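Local coordinates for protein HTH-type transcriptional regulator PrpR (Mycobacterium tuberculosis, PDB 6D2S) that regulates transcription of enzymes that break down short-chain fatty acids, through the glyoxylate and methylcitrate cycles, and is required for growth inside macrophages and for assimilating cholesterol-derived propionate, at residues A[32-35]-A[41-44]; A[66-71]-A[75-80]; A[94-99]-A[128-133]; A[150-155]-A[164-169]; A[232-235]-A[239-242]. One frame throughout, in Å; residues are numbered along the deposited sequence. Where two conformers were deposited one is given.

Contact 1: residues A[32-35]-A[41-44]; sequences SGMR and IQLA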
# COMPACT_ATOMS: atom_id res chain seq x y z
N SER A 32 -21.57 -1.68 -2.85
CA SER A 32 -21.66 -2.64 -3.94
C SER A 32 -21.71 -4.08 -3.44
O SER A 32 -21.74 -5.00 -4.26
CB SER A 32 -20.49 -2.44 -4.92
OG SER A 32 -19.24 -2.72 -4.31
N GLY A 33 -21.74 -4.29 -2.13
CA GLY A 33 -21.87 -5.63 -1.59
C GLY A 33 -20.63 -6.49 -1.74
O GLY A 33 -20.75 -7.72 -1.75
N MET A 34 -19.46 -5.88 -1.83
CA MET A 34 -18.21 -6.63 -1.91
C MET A 34 -17.98 -7.43 -0.64
O MET A 34 -18.44 -7.07 0.45
CB MET A 34 -17.02 -5.69 -2.13
CG MET A 34 -17.14 -4.75 -3.33
SD MET A 34 -16.47 -5.46 -4.84
CE MET A 34 -17.34 -4.51 -6.09
N ARG A 35 -17.21 -8.51 -0.78
CA ARG A 35 -16.74 -9.28 0.36
C ARG A 35 -15.29 -9.65 0.12
O ARG A 35 -14.89 -9.93 -1.01
CB ARG A 35 -17.59 -10.54 0.58
CG ARG A 35 -17.56 -11.50 -0.59
CD ARG A 35 -18.50 -12.68 -0.36
NE ARG A 35 -18.07 -13.50 0.77
CZ ARG A 35 -18.75 -14.54 1.24
NH1 ARG A 35 -19.90 -14.89 0.68
NH2 ARG A 35 -18.29 -15.23 2.28
N ILE A 41 -12.68 -10.81 -9.28
CA ILE A 41 -13.90 -11.09 -10.03
C ILE A 41 -14.98 -10.07 -9.68
O ILE A 41 -15.74 -9.62 -10.56
CB ILE A 41 -14.39 -12.53 -9.74
CG1 ILE A 41 -13.22 -13.51 -9.81
CG2 ILE A 41 -15.49 -12.91 -10.71
CD1 ILE A 41 -12.50 -13.52 -11.15
N GLN A 42 -15.10 -9.72 -8.40
CA GLN A 42 -16.13 -8.78 -7.98
C GLN A 42 -15.89 -7.39 -8.56
O GLN A 42 -16.83 -6.71 -8.98
CB GLN A 42 -16.17 -8.71 -6.45
CG GLN A 42 -16.51 -10.05 -5.79
CD GLN A 42 -16.42 -9.96 -4.28
OE1 GLN A 42 -17.18 -9.23 -3.65
NE2 GLN A 42 -15.46 -10.67 -3.69
N LEU A 43 -14.63 -6.95 -8.58
CA LEU A 43 -14.30 -5.67 -9.18
C LEU A 43 -14.57 -5.67 -10.68
O LEU A 43 -15.00 -4.66 -11.24
CB LEU A 43 -12.83 -5.32 -8.91
CG LEU A 43 -12.64 -4.52 -7.61
CD1 LEU A 43 -11.20 -4.61 -7.13
CD2 LEU A 43 -13.03 -3.06 -7.84
N ALA A 44 -14.30 -6.79 -11.35
CA ALA A 44 -14.60 -6.86 -12.78
C ALA A 44 -16.09 -6.66 -13.03
O ALA A 44 -16.49 -6.00 -14.00
CB ALA A 44 -14.14 -8.21 -13.36
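Two hydrogen bonds tie the side-chain amide of Q42 to the backbone of R35. R35 N donates to Q42 OE1 at 3.0 Å, in the carbonyl plane and on a lone pair of that oxygen. Q42 NE2 returns a bond to R35 O at 2.8 Å, with the acceptor close to the amide plane. Donor and acceptor of one residue are thus met by the two ends of one flat group, much as a neighbouring peptide would meet them, and this fixes the rotation of the amide. NE2 also has a weak bond to G38 O. The chain of Q42 is extended beyond CG (chi2 175°), which carries the amide across to the loop.

The remaining contact is van der Waals packing. The M34 and Q42 side chains lie alongside, running opposite ways, with M34 SD 3.6 Å from Q42 CB and M34 CE 3.7 Å from Q42 O. A bend at chi2 (-90°) swings the M34 sulfur to the helix. R35 CG lies 3.8 Å from Q42 OE1, and its guanidinium is turned almost perpendicular to the amide.

Helix 19-31 ends in a Schellman motif, with the positive phi at G33, where the loop begins. Helix 39-51 follows, and M34 also packs on its L39 and L46. M34 and L43 both touch F134 of helix 116-135, while L43 continues onto helix 84-99.

Contact 2: residues A[66-71]-A[75-80]; sequences KRRYHP and VLRVAH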
# COMPACT_ATOMS: atom_id res chain seq x y z
N LYS A 66 1.63 -4.33 -15.83
CA LYS A 66 0.61 -5.08 -15.10
C LYS A 66 -0.79 -4.82 -15.62
O LYS A 66 -1.71 -5.60 -15.32
CB LYS A 66 0.67 -4.76 -13.60
CG LYS A 66 1.96 -5.21 -12.91
CD LYS A 66 1.89 -4.99 -11.40
CE LYS A 66 3.15 -5.49 -10.70
NZ LYS A 66 2.99 -5.51 -9.21
N ARG A 67 -0.99 -3.75 -16.38
CA ARG A 67 -2.29 -3.48 -16.97
C ARG A 67 -2.11 -2.58 -18.18
O ARG A 67 -1.07 -1.93 -18.35
CB ARG A 67 -3.25 -2.83 -15.96
CG ARG A 67 -2.93 -1.36 -15.69
CD ARG A 67 -3.90 -0.72 -14.67
NE ARG A 67 -3.56 0.69 -14.51
CZ ARG A 67 -2.65 1.15 -13.65
NH1 ARG A 67 -2.00 0.33 -12.84
NH2 ARG A 67 -2.41 2.46 -13.60
N ARG A 68 -3.13 -2.57 -19.04
CA ARG A 68 -3.20 -1.65 -20.17
C ARG A 68 -4.67 -1.32 -20.38
O ARG A 68 -5.47 -2.22 -20.63
CB ARG A 68 -2.59 -2.24 -21.44
CG ARG A 68 -2.50 -1.27 -22.62
CD ARG A 68 -1.52 -0.14 -22.34
NE ARG A 68 -1.55 0.92 -23.34
CZ ARG A 68 -0.63 1.07 -24.29
NH1 ARG A 68 0.39 0.22 -24.38
NH2 ARG A 68 -0.73 2.06 -25.16
N TYR A 69 -5.02 -0.04 -20.27
CA TYR A 69 -6.39 0.39 -20.50
C TYR A 69 -6.55 0.79 -21.96
O TYR A 69 -5.70 1.49 -22.52
CB TYR A 69 -6.74 1.55 -19.57
CG TYR A 69 -8.19 1.96 -19.69
CD1 TYR A 69 -9.20 1.03 -19.56
CD2 TYR A 69 -8.53 3.29 -19.95
CE1 TYR A 69 -10.52 1.39 -19.67
CE2 TYR A 69 -9.86 3.66 -20.06
CZ TYR A 69 -10.84 2.71 -19.92
OH TYR A 69 -12.16 3.05 -20.05
N HIS A 70 -7.62 0.31 -22.59
CA HIS A 70 -7.98 0.61 -23.97
C HIS A 70 -9.19 1.54 -23.95
O HIS A 70 -10.34 1.08 -24.00
CB HIS A 70 -8.28 -0.68 -24.75
CG HIS A 70 -7.08 -1.56 -24.96
ND1 HIS A 70 -6.54 -1.80 -26.21
CD2 HIS A 70 -6.31 -2.26 -24.08
CE1 HIS A 70 -5.50 -2.61 -26.09
NE2 HIS A 70 -5.33 -2.89 -24.81
N PRO A 71 -8.98 2.85 -23.89
CA PRO A 71 -10.12 3.77 -23.66
C PRO A 71 -11.10 3.82 -24.81
O PRO A 71 -12.27 4.17 -24.59
CB PRO A 71 -9.44 5.13 -23.45
CG PRO A 71 -8.14 5.01 -24.16
CD PRO A 71 -7.70 3.57 -24.01
N VAL A 75 -11.87 -1.30 -22.50
CA VAL A 75 -11.38 -2.61 -22.08
C VAL A 75 -10.15 -2.39 -21.22
O VAL A 75 -9.24 -1.66 -21.60
CB VAL A 75 -11.03 -3.51 -23.29
CG1 VAL A 75 -10.21 -4.72 -22.82
CG2 VAL A 75 -12.29 -3.96 -24.00
N LEU A 76 -10.10 -3.07 -20.06
CA LEU A 76 -8.92 -3.04 -19.21
C LEU A 76 -8.29 -4.43 -19.25
O LEU A 76 -8.90 -5.40 -18.78
CB LEU A 76 -9.25 -2.65 -17.78
CG LEU A 76 -8.05 -2.72 -16.83
CD1 LEU A 76 -7.00 -1.68 -17.21
CD2 LEU A 76 -8.48 -2.54 -15.37
N ARG A 77 -7.09 -4.53 -19.82
CA ARG A 77 -6.33 -5.78 -19.78
C ARG A 77 -5.46 -5.81 -18.54
O ARG A 77 -4.80 -4.82 -18.20
CB ARG A 77 -5.49 -5.91 -21.05
CG ARG A 77 -6.34 -6.20 -22.27
CD ARG A 77 -5.59 -5.89 -23.55
NE ARG A 77 -4.40 -6.72 -23.71
CZ ARG A 77 -3.26 -6.30 -24.26
NH1 ARG A 77 -3.15 -5.04 -24.68
NH2 ARG A 77 -2.23 -7.13 -24.38
N VAL A 78 -5.46 -6.94 -17.86
CA VAL A 78 -4.75 -7.12 -16.60
C VAL A 78 -3.86 -8.34 -16.75
O VAL A 78 -4.30 -9.37 -17.28
CB VAL A 78 -5.73 -7.29 -15.41
CG1 VAL A 78 -4.96 -7.57 -14.12
CG2 VAL A 78 -6.61 -6.05 -15.28
N ALA A 79 -2.61 -8.21 -16.32
CA ALA A 79 -1.60 -9.24 -16.58
C ALA A 79 -1.97 -10.57 -15.94
O ALA A 79 -2.29 -10.64 -14.75
CB ALA A 79 -0.23 -8.78 -16.05
N HIS A 80 -1.87 -11.64 -16.73
CA HIS A 80 -2.25 -12.98 -16.28
C HIS A 80 -1.32 -13.51 -15.20
O HIS A 80 -1.73 -14.37 -14.41
CB HIS A 80 -2.26 -13.93 -17.48
CG HIS A 80 -0.90 -14.38 -17.90
ND1 HIS A 80 0.05 -13.50 -18.39
CD2 HIS A 80 -0.30 -15.59 -17.85
CE1 HIS A 80 1.16 -14.16 -18.65
NE2 HIS A 80 0.98 -15.43 -18.34
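The beta hairpin of strands 67-70 and 75-79 pairs R68 with R77 and H70 with V75 as hydrogen-bonded pairs, and R67 with V78 and Y69 with L76 as non-hydrogen-bonded ones. It belongs to the IrrE-like domain, where strand 75-79 lies between strand 67-70 and strand 54-58 in a three-stranded sheet. R68 and R77 exchange both backbone bonds at 2.9 Å. H70 N reaches V75 O at 2.7 Å, and the return bond from V75 N to H70 O is longer at 3.2 Å. At the other end of the ladder A79 N donates to K66 O.

On the face of Y69 and L76, L76 CD1 lies 4.0 Å from Y69 CB, and L76 CB sits at the ring edge. R67 runs out extended from this face, and its NH1 bonds Q90 of helix 84-99.

On the other face R77 bends at chi3 (63°), bringing NH1 to H70 NE2 at 3.1 Å. The bond lies in both the imidazole and the guanidinium plane, although those planes are 59° apart.

R77 NE forms a salt bridge with D58 of strand 54-58, so one guanidinium links all three strands. Since H70 NE2 accepts from R77, it should carry no proton there, and the nearby positive charge probably favours a neutral imidazole.

Contact 3: residues A[94-99]-A[128-133]; sequences QLALVG and NYFAGA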
# COMPACT_ATOMS: atom_id res chain seq x y z
N GLN A 94 -7.42 1.36 -11.83
CA GLN A 94 -8.10 1.92 -13.00
C GLN A 94 -9.47 2.49 -12.62
O GLN A 94 -9.89 3.51 -13.19
CB GLN A 94 -8.25 0.86 -14.09
CG GLN A 94 -8.69 1.43 -15.44
CD GLN A 94 -7.63 2.35 -16.01
OE1 GLN A 94 -7.93 3.43 -16.53
NE2 GLN A 94 -6.38 1.92 -15.92
N LEU A 95 -10.16 1.86 -11.67
CA LEU A 95 -11.44 2.39 -11.20
C LEU A 95 -11.27 3.80 -10.65
O LEU A 95 -12.10 4.69 -10.91
CB LEU A 95 -12.03 1.47 -10.12
CG LEU A 95 -13.16 2.01 -9.22
CD1 LEU A 95 -14.31 2.55 -10.02
CD2 LEU A 95 -13.64 0.92 -8.25
N ALA A 96 -10.19 4.04 -9.91
CA ALA A 96 -9.92 5.39 -9.42
C ALA A 96 -9.65 6.34 -10.58
O ALA A 96 -10.17 7.46 -10.60
CB ALA A 96 -8.72 5.38 -8.46
N LEU A 97 -8.81 5.92 -11.53
CA LEU A 97 -8.48 6.80 -12.65
C LEU A 97 -9.71 7.19 -13.46
O LEU A 97 -9.78 8.32 -13.96
CB LEU A 97 -7.43 6.11 -13.53
CG LEU A 97 -6.06 5.94 -12.86
CD1 LEU A 97 -5.10 5.11 -13.72
CD2 LEU A 97 -5.45 7.29 -12.51
N VAL A 98 -10.71 6.30 -13.58
CA VAL A 98 -11.86 6.59 -14.44
C VAL A 98 -13.07 7.10 -13.67
O VAL A 98 -13.88 7.87 -14.20
CB VAL A 98 -12.26 5.37 -15.30
CG1 VAL A 98 -11.08 4.87 -16.14
CG2 VAL A 98 -12.87 4.26 -14.44
N GLY A 99 -13.23 6.66 -12.42
CA GLY A 99 -14.42 6.99 -11.66
C GLY A 99 -14.22 7.94 -10.50
O GLY A 99 -15.19 8.43 -9.92
N ASN A 128 -3.35 4.59 -6.77
CA ASN A 128 -2.82 3.45 -6.03
C ASN A 128 -3.32 3.46 -4.59
O ASN A 128 -3.63 2.41 -4.03
CB ASN A 128 -1.29 3.44 -6.03
CG ASN A 128 -0.71 3.09 -7.37
OD1 ASN A 128 -1.33 2.41 -8.18
ND2 ASN A 128 0.50 3.56 -7.62
N TYR A 129 -3.33 4.64 -3.96
CA TYR A 129 -3.87 4.75 -2.60
C TYR A 129 -5.31 4.25 -2.54
O TYR A 129 -5.69 3.47 -1.65
CB TYR A 129 -3.78 6.21 -2.11
CG TYR A 129 -4.32 6.40 -0.70
CD1 TYR A 129 -5.68 6.47 -0.47
CD2 TYR A 129 -3.45 6.50 0.40
CE1 TYR A 129 -6.19 6.62 0.82
CE2 TYR A 129 -3.95 6.64 1.69
CZ TYR A 129 -5.32 6.71 1.89
OH TYR A 129 -5.83 6.87 3.16
N PHE A 130 -6.14 4.72 -3.47
CA PHE A 130 -7.53 4.26 -3.55
C PHE A 130 -7.60 2.75 -3.68
O PHE A 130 -8.43 2.10 -3.03
CB PHE A 130 -8.23 4.94 -4.73
CG PHE A 130 -9.64 4.48 -4.94
CD1 PHE A 130 -10.71 5.12 -4.33
CD2 PHE A 130 -9.91 3.39 -5.77
CE1 PHE A 130 -12.01 4.70 -4.54
CE2 PHE A 130 -11.21 2.97 -5.99
CZ PHE A 130 -12.26 3.62 -5.37
N ALA A 131 -6.77 2.16 -4.55
CA ALA A 131 -6.82 0.71 -4.75
C ALA A 131 -6.49 -0.02 -3.45
O ALA A 131 -7.17 -0.99 -3.10
CB ALA A 131 -5.85 0.29 -5.86
N GLY A 132 -5.49 0.45 -2.71
CA GLY A 132 -5.21 -0.14 -1.41
C GLY A 132 -6.37 0.00 -0.44
O GLY A 132 -6.64 -0.91 0.34
N ALA A 133 -7.05 1.15 -0.47
CA ALA A 133 -8.15 1.38 0.45
C ALA A 133 -9.41 0.64 0.03
O ALA A 133 -10.31 0.45 0.86
CB ALA A 133 -8.44 2.88 0.59
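L95 O, on a residue whose side chain meets F130, accepts from G99 N at 2.7 Å. A second, weak bond runs from V98 N to L95 O at 3.4 Å. These two bonds shape the last turn of helix 84-99. The contact with segment 128-133 is apolar and small, carried by one ring and two aliphatic side chains.

The CD2-CE2 side of the F130 ring meets both L95 and A96. A96 CB is 3.6 Å from F130 CD2, approaching the ring obliquely, and also packs 3.8 Å from F130 CB. L95 comes from the edge: its CD2 lies in the ring plane, 3.9 Å from F130 CE2, with CG equally near that carbon. The two side chains run at a slant to each other. With the ring swung trans to the backbone N (chi1 177°), F130 reaches out to the neighbouring helix. The CA atoms of A96 and F130 are 6.4 Å apart, a closeness consistent with the small A96 side chain.

This is helix-helix packing in the core of the IrrE-like domain, where helix 84-99 meets helix 116-135, the chain making a long, mostly helical excursion between them. Two more helices close in on the pair. Helix 39-51 places L43, M47 and F51 on L95. Helix 19-31 supplies M28 to L95, and L21 and A25 to F130. The next residue, A131, touches F89, A92 and T93, extending the same helix interface, while N128 OD1 makes a weak bond to T93 OG1.

Contact 4: residues A[150-155]-A[164-169]; sequences YDIDLL and ETVCHR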
# COMPACT_ATOMS: atom_id res chain seq x y z
N TYR A 150 -1.52 -7.27 14.36
CA TYR A 150 -0.67 -6.66 13.33
C TYR A 150 0.26 -7.68 12.67
O TYR A 150 1.31 -7.32 12.15
CB TYR A 150 0.13 -5.48 13.90
CG TYR A 150 -0.76 -4.28 14.17
CD1 TYR A 150 -1.52 -4.21 15.33
CD2 TYR A 150 -0.87 -3.24 13.25
CE1 TYR A 150 -2.35 -3.13 15.58
CE2 TYR A 150 -1.69 -2.15 13.50
CZ TYR A 150 -2.43 -2.11 14.66
OH TYR A 150 -3.25 -1.03 14.91
N ASP A 151 -0.14 -8.95 12.66
CA ASP A 151 0.62 -9.97 11.94
C ASP A 151 0.48 -9.74 10.43
O ASP A 151 -0.58 -10.02 9.86
CB ASP A 151 0.14 -11.37 12.32
CG ASP A 151 1.05 -12.46 11.79
OD1 ASP A 151 1.43 -13.35 12.58
OD2 ASP A 151 1.42 -12.39 10.58
N ILE A 152 1.54 -9.24 9.80
CA ILE A 152 1.48 -8.83 8.40
C ILE A 152 1.17 -10.02 7.50
O ILE A 152 0.40 -9.91 6.53
CB ILE A 152 2.79 -8.14 7.99
CG1 ILE A 152 3.02 -6.88 8.85
CG2 ILE A 152 2.76 -7.79 6.49
CD1 ILE A 152 4.49 -6.49 8.97
N ASP A 153 1.76 -11.17 7.79
CA ASP A 153 1.53 -12.35 6.96
C ASP A 153 0.09 -12.86 7.08
O ASP A 153 -0.53 -13.22 6.07
CB ASP A 153 2.52 -13.44 7.35
CG ASP A 153 3.95 -13.09 6.95
OD1 ASP A 153 4.19 -12.91 5.74
OD2 ASP A 153 4.81 -12.96 7.85
N LEU A 154 -0.44 -12.94 8.30
CA LEU A 154 -1.82 -13.39 8.44
C LEU A 154 -2.81 -12.40 7.83
O LEU A 154 -3.83 -12.80 7.27
CB LEU A 154 -2.16 -13.64 9.91
CG LEU A 154 -1.49 -14.84 10.57
CD1 LEU A 154 -2.06 -15.06 11.98
CD2 LEU A 154 -1.65 -16.09 9.71
N LEU A 155 -2.53 -11.09 7.96
CA LEU A 155 -3.36 -10.10 7.28
C LEU A 155 -3.31 -10.30 5.76
O LEU A 155 -4.34 -10.22 5.08
CB LEU A 155 -2.89 -8.68 7.63
CG LEU A 155 -3.25 -8.19 9.04
CD1 LEU A 155 -2.41 -6.96 9.40
CD2 LEU A 155 -4.73 -7.88 9.08
N GLU A 164 4.05 -6.25 1.09
CA GLU A 164 4.21 -4.79 1.06
C GLU A 164 2.87 -4.08 0.94
O GLU A 164 2.75 -2.93 1.39
CB GLU A 164 5.16 -4.36 -0.07
CG GLU A 164 4.61 -4.54 -1.48
CD GLU A 164 4.96 -5.90 -2.07
OE1 GLU A 164 5.03 -6.90 -1.32
OE2 GLU A 164 5.17 -5.95 -3.31
N THR A 165 1.86 -4.73 0.35
CA THR A 165 0.53 -4.12 0.28
C THR A 165 -0.06 -3.97 1.68
O THR A 165 -0.64 -2.93 2.00
CB THR A 165 -0.37 -4.96 -0.62
OG1 THR A 165 0.25 -5.10 -1.91
CG2 THR A 165 -1.75 -4.30 -0.80
N VAL A 166 0.08 -5.00 2.52
CA VAL A 166 -0.34 -4.89 3.92
C VAL A 166 0.43 -3.79 4.63
O VAL A 166 -0.14 -2.96 5.34
CB VAL A 166 -0.18 -6.23 4.65
CG1 VAL A 166 -0.53 -6.07 6.14
CG2 VAL A 166 -1.04 -7.34 4.00
N CYS A 167 1.77 -3.80 4.50
CA CYS A 167 2.59 -2.82 5.22
C CYS A 167 2.21 -1.40 4.82
O CYS A 167 2.08 -0.52 5.68
CB CYS A 167 4.07 -3.04 4.93
SG CYS A 167 4.78 -4.46 5.70
N HIS A 168 2.05 -1.16 3.53
CA HIS A 168 1.68 0.19 3.12
C HIS A 168 0.34 0.58 3.72
O HIS A 168 0.19 1.69 4.25
CB HIS A 168 1.65 0.33 1.60
CG HIS A 168 1.46 1.74 1.16
ND1 HIS A 168 0.22 2.33 1.07
CD2 HIS A 168 2.36 2.70 0.83
CE1 HIS A 168 0.36 3.59 0.69
NE2 HIS A 168 1.64 3.84 0.54
N ARG A 169 -0.64 -0.32 3.69
CA ARG A 169 -1.94 0.03 4.27
C ARG A 169 -1.83 0.29 5.77
O ARG A 169 -2.47 1.22 6.29
CB ARG A 169 -2.96 -1.07 4.00
CG ARG A 169 -4.36 -0.69 4.43
CD ARG A 169 -4.95 0.41 3.51
NE ARG A 169 -6.40 0.60 3.71
CZ ARG A 169 -6.99 1.77 3.95
NH1 ARG A 169 -6.27 2.88 4.07
NH2 ARG A 169 -8.32 1.83 4.07
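V166 takes the central place, meeting both I152 and L155 of the facing helix. Its CG1 lies 3.7 Å from I152 CG2 and 3.8 Å from L155 CB, so a single methyl is held between two residues one turn apart. The V166 side chain crosses that of L155 at about a right angle and that of I152 at a slant. Its other methyl, CG2, rests on the backbone, 3.9 Å from I152 O. With I152 CG1 anti to the carbonyl carbon (chi1 -61°), CD1 goes to C167, 3.9 Å from its SG, while CG2 meets V166 and also lies near the sulfur.

A second shell sets these residues in place. I152 is also touched by F163 and L170 of helix 163-170, and L155 by A144 of helix 138-147. Helices 152-159 and 163-170 follow each other in the chain within the IrrE-like region, and here they pack against the C-terminal part: the C167 side chain also touches V263 and L265 of its strand 261-268. The start of helix 152-159 is fixed by D151 at the N-cap: its OD2 takes the N-H of L154 at 3.0 Å, almost straight (170°) but from above the carboxylate plane. I152 N bonds Y277 OH, and D153 makes a salt bridge to K245 of strand 239-247.

Chemically, the interface between the two helices is hydrocarbon plus one thiol, so burial of apolar surface holds it, while the polar bonds lie at the helix start and on the outer side chains. The acidic D151 and D153 near the helix start probably interact favourably with the helix dipole there.

Contact 5: residues A[232-235]-A[239-242]; sequences AQMP and SYFW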
# COMPACT_ATOMS: atom_id res chain seq x y z
N ALA A 232 15.69 -0.44 17.55
CA ALA A 232 16.70 0.54 17.19
C ALA A 232 16.23 1.93 17.62
O ALA A 232 15.04 2.24 17.54
CB ALA A 232 16.99 0.53 15.69
N GLN A 233 17.18 2.74 18.06
CA GLN A 233 16.89 4.11 18.42
C GLN A 233 16.88 4.98 17.16
O GLN A 233 17.70 4.79 16.26
CB GLN A 233 17.93 4.61 19.42
CG GLN A 233 17.42 5.68 20.37
CD GLN A 233 18.46 6.05 21.41
OE1 GLN A 233 19.12 7.08 21.30
NE2 GLN A 233 18.62 5.20 22.42
N MET A 234 15.96 5.93 17.11
CA MET A 234 15.87 6.89 16.02
C MET A 234 16.35 8.27 16.47
O MET A 234 16.67 8.49 17.64
CB MET A 234 14.43 6.96 15.50
CG MET A 234 13.99 5.68 14.80
SD MET A 234 13.62 5.89 13.04
CE MET A 234 15.24 6.31 12.39
N PRO A 235 16.46 9.22 15.53
CA PRO A 235 17.11 10.50 15.86
C PRO A 235 16.42 11.30 16.95
O PRO A 235 17.01 12.27 17.44
CB PRO A 235 17.10 11.25 14.53
CG PRO A 235 17.07 10.17 13.50
CD PRO A 235 16.20 9.10 14.09
N SER A 239 13.20 4.65 21.14
CA SER A 239 13.43 3.36 20.53
C SER A 239 12.23 2.95 19.69
O SER A 239 11.08 3.18 20.08
CB SER A 239 13.70 2.29 21.59
OG SER A 239 14.85 2.63 22.36
N TYR A 240 12.51 2.34 18.55
CA TYR A 240 11.49 1.86 17.63
C TYR A 240 11.63 0.36 17.47
O TYR A 240 12.74 -0.17 17.43
CB TYR A 240 11.58 2.56 16.28
CG TYR A 240 11.11 4.00 16.36
CD1 TYR A 240 9.89 4.39 15.83
CD2 TYR A 240 11.89 4.95 17.01
CE1 TYR A 240 9.46 5.71 15.93
CE2 TYR A 240 11.47 6.26 17.11
CZ TYR A 240 10.26 6.64 16.58
OH TYR A 240 9.87 7.96 16.70
N PHE A 241 10.49 -0.32 17.41
CA PHE A 241 10.45 -1.74 17.12
C PHE A 241 10.21 -1.91 15.62
O PHE A 241 9.26 -1.35 15.07
CB PHE A 241 9.35 -2.43 17.93
CG PHE A 241 9.43 -3.93 17.90
CD1 PHE A 241 9.91 -4.63 18.99
CD2 PHE A 241 9.07 -4.63 16.76
CE1 PHE A 241 10.00 -6.01 18.96
CE2 PHE A 241 9.17 -6.01 16.73
CZ PHE A 241 9.63 -6.70 17.83
N TRP A 242 11.09 -2.67 14.97
CA TRP A 242 11.11 -2.79 13.52
C TRP A 242 10.83 -4.22 13.10
O TRP A 242 11.36 -5.17 13.70
CB TRP A 242 12.46 -2.34 12.96
CG TRP A 242 12.66 -0.85 13.01
CD1 TRP A 242 13.29 -0.13 13.99
CD2 TRP A 242 12.23 0.10 12.03
NE1 TRP A 242 13.26 1.21 13.68
CE2 TRP A 242 12.63 1.38 12.47
CE3 TRP A 242 11.55 -0.01 10.81
CZ2 TRP A 242 12.36 2.53 11.75
CZ3 TRP A 242 11.29 1.14 10.10
CH2 TRP A 242 11.70 2.40 10.57
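A232 and Y240 form an antiparallel hydrogen-bonded pair, with A232 N donating to Y240 O at 3.0 Å and Y240 N to A232 O at 2.7 Å, and next to it Q233 and S239 form a non-hydrogen-bonded pair. The segments are the two arms of the beta hairpin of strands 228-233 and 239-247, at the edge of the five-stranded antiparallel sheet of the C-terminal domain, which is assigned to the GAF clan. S239 CA also makes a CA-H...O contact to A232 O.

M234, just past the end of its strand, is the hub of the side-chain packing and makes two Met-aromatic contacts. Its SD sits over a face of the Y240 ring, 4.5 Å from the centroid and only 14° off the ring normal. The same sulfur lies in the plane of W242, at the edge of its six-membered ring, 3.8 Å from CZ2. The M234 chain, folded at chi2 and chi3 (-116° and 65°), crosses each aromatic side chain at about a right angle. The modelled approach of M234 CG to the Y240 ring is too close to be trusted. A232 CB adds an apolar touch on W242 CD1 at 4.1 Å.

I184 of strand 183-189 packs against M234, Y240 and W242 alike, and V216 of helix 215-218 lies on A232 and W242. The Y240 ring is steadied at its far end by the bond of its OH to D236 OD2, in the hairpin turn. W242 NE1 is buried here and has no hydrogen-bonding partner in the model.

In the fold
Contacts 1 to 3 form one cluster. L43 CD2 of contact 1 meets L95 CD2 of contact 3 at 4.1 Å, and L76 CD2 of contact 2 packs on Q94 CB at 3.6 Å, so helix 84-99 has the hairpin at one side and helix 39-51 at another. Contact 3 also reaches contact 4, where A133 CB lies 3.6 Å from R169 NH2. Contact 4 lies between this cluster and contact 5, whose centre is about 20 Å from that of contact 4. Contacts 1 and 5, about 40 Å apart between centres, lie on opposite sides of the chain's centre. The nearest approach to a bound ion is that of the K66 side chain, about 7 Å from a calcium; V166's is about 11 Å from one.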